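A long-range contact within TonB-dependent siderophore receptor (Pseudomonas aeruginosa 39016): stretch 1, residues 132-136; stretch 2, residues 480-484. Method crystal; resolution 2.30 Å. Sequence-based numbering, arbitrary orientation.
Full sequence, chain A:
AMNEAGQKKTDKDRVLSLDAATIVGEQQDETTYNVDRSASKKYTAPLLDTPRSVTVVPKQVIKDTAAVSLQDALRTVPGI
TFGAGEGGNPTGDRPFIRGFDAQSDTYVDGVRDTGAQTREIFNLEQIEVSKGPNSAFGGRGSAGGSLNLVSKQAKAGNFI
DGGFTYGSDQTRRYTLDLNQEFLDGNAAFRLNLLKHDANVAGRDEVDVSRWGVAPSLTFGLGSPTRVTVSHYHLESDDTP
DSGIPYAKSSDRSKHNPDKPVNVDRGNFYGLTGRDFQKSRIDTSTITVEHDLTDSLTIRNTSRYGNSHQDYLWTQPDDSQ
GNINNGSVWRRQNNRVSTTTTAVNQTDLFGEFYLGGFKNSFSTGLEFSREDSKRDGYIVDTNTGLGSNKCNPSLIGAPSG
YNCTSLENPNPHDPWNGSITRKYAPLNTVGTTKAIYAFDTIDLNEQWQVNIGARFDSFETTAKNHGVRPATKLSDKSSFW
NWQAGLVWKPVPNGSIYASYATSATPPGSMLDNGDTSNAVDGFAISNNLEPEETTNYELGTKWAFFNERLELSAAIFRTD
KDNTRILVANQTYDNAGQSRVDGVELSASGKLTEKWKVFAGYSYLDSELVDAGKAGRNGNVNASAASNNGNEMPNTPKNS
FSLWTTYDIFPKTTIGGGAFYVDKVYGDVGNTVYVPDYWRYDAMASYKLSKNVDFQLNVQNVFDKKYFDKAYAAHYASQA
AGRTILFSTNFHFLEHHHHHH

Stretch 1 (132-136) GPNSA
Stretch 2, residues 480-484: WNWQA

Stretch 2 is fully extended: residues 480-484 lie inside a longer β-strand, with phi from -91° to -156° and psi from 134° to 156°, so successive side chains alternate between its two sides. Stretch 1 has no regular secondary structure. It runs extended through Gly132 (-109/-177), Pro133 (-69/162) and Asn134 (-153/103), then turns at Ser135 (-54/-26) and Ala136 (-49/-40). The backbones come nearest at Ser135 and Trp482, whose CA atoms are 6.4 Å apart. That spacing leaves room for polar side chains between the two backbones, and all three hydrogen bonds across the contact use a side chain of the strand.

The alternation sets the pattern. Asn481 and Gln483 point CA-to-CB toward stretch 1, while Trp482 between them points away, with its ring on the surface (chi1 70°, p; chi2 -94°). Ser135, pointing toward the strand with chi1 m (-67°), meets both flanking amides. Ser135 OG donates to Asn481 OD1 at 2.6 Å, Asn481 having chi1 t (174°) with chi2 -113°. Ser135 N donates to Gln483 OE1, also at 2.6 Å and nearly linear at 168°.

Gln483 reaches out with chi1 p (67°), chi2 t (-171°) and chi3 131°, which lets one carboxamide address two peptide units of the loop. While OE1 accepts from Ser135 N, Gln483 NE2 donates to Pro133 O in a weak bond of 3.4 Å and 149°. Both hydrogen bonds from Gln483 to the loop go to backbone atoms.

Asn134 points away, with chi1 t (-172°) and chi2 -6°; Asn134 OD1 accepts a weak bond from Ala136 N at 3.4 Å, within the turn. The rule is compact: a small hydroxyl residue at the turn, two amide side chains spaced i, i+2 on a strand whose CA-to-CB bonds point toward the loop, and just 222 Å² buried in total.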

# COMPACT_ATOMS: atom_id res chain seq x y z
N GLY A 132 -4.26 0.58 -14.05
CA GLY A 132 -3.39 0.54 -15.21
C GLY A 132 -2.45 1.73 -15.13
O GLY A 132 -2.51 2.50 -14.17
N PRO A 133 -1.60 1.91 -16.16
CA PRO A 133 -0.62 3.00 -16.12
C PRO A 133 -1.23 4.40 -16.22
O PRO A 133 -2.39 4.56 -16.63
CB PRO A 133 0.28 2.71 -17.33
CG PRO A 133 -0.62 1.97 -18.27
CD PRO A 133 -1.51 1.12 -17.41
N ASN A 134 -0.42 5.39 -15.81
CA ASN A 134 -0.79 6.81 -15.82
C ASN A 134 0.50 7.66 -15.95
O ASN A 134 1.23 7.83 -14.97
CB ASN A 134 -1.58 7.14 -14.54
CG ASN A 134 -2.16 8.55 -14.54
OD1 ASN A 134 -1.92 9.35 -15.43
ND2 ASN A 134 -2.94 8.85 -13.50
N SER A 135 0.76 8.18 -17.16
CA SER A 135 1.96 9.01 -17.48
C SER A 135 2.18 10.23 -16.58
O SER A 135 3.31 10.71 -16.47
CB SER A 135 1.90 9.50 -18.93
OG SER A 135 2.02 8.45 -19.87
N ALA A 136 1.10 10.75 -15.98
CA ALA A 136 1.17 11.79 -14.93
C ALA A 136 2.18 11.47 -13.80
O ALA A 136 2.87 12.37 -13.32
CB ALA A 136 -0.22 12.03 -14.34
N TRP A 480 10.74 5.89 -21.92
CA TRP A 480 9.68 6.56 -22.70
C TRP A 480 8.36 5.94 -22.31
O TRP A 480 8.28 4.75 -22.03
CB TRP A 480 9.89 6.40 -24.22
CG TRP A 480 10.43 7.63 -24.90
CD1 TRP A 480 11.69 7.79 -25.41
CD2 TRP A 480 9.73 8.87 -25.15
NE1 TRP A 480 11.82 9.06 -25.96
CE2 TRP A 480 10.63 9.73 -25.82
CE3 TRP A 480 8.43 9.33 -24.88
CZ2 TRP A 480 10.28 11.04 -26.21
CZ3 TRP A 480 8.08 10.63 -25.27
CH2 TRP A 480 9.01 11.46 -25.93
N ASN A 481 7.32 6.75 -22.28
CA ASN A 481 6.01 6.26 -21.91
C ASN A 481 4.91 7.16 -22.50
O ASN A 481 5.02 8.37 -22.45
CB ASN A 481 5.92 6.21 -20.39
CG ASN A 481 4.56 5.85 -19.92
OD1 ASN A 481 3.87 6.66 -19.30
ND2 ASN A 481 4.12 4.63 -20.23
N TRP A 482 3.88 6.57 -23.09
CA TRP A 482 2.77 7.35 -23.61
C TRP A 482 1.46 6.59 -23.64
O TRP A 482 1.45 5.37 -23.68
CB TRP A 482 3.09 7.97 -24.98
CG TRP A 482 3.18 7.04 -26.13
CD1 TRP A 482 4.31 6.45 -26.62
CD2 TRP A 482 2.10 6.63 -27.00
NE1 TRP A 482 4.00 5.67 -27.73
CE2 TRP A 482 2.66 5.77 -27.98
CE3 TRP A 482 0.72 6.90 -27.04
CZ2 TRP A 482 1.88 5.18 -29.00
CZ3 TRP A 482 -0.06 6.31 -28.05
CH2 TRP A 482 0.53 5.46 -29.02
N GLN A 483 0.36 7.34 -23.61
CA GLN A 483 -0.97 6.74 -23.58
C GLN A 483 -2.02 7.61 -24.23
O GLN A 483 -1.89 8.83 -24.28
CB GLN A 483 -1.38 6.42 -22.14
CG GLN A 483 -1.59 7.66 -21.29
CD GLN A 483 -1.77 7.33 -19.83
OE1 GLN A 483 -1.13 7.94 -18.98
NE2 GLN A 483 -2.66 6.38 -19.53
N ALA A 484 -3.07 6.94 -24.70
CA ALA A 484 -4.18 7.59 -25.37
C ALA A 484 -5.49 6.95 -24.93
O ALA A 484 -5.57 5.73 -24.80
CB ALA A 484 -4.02 7.47 -26.87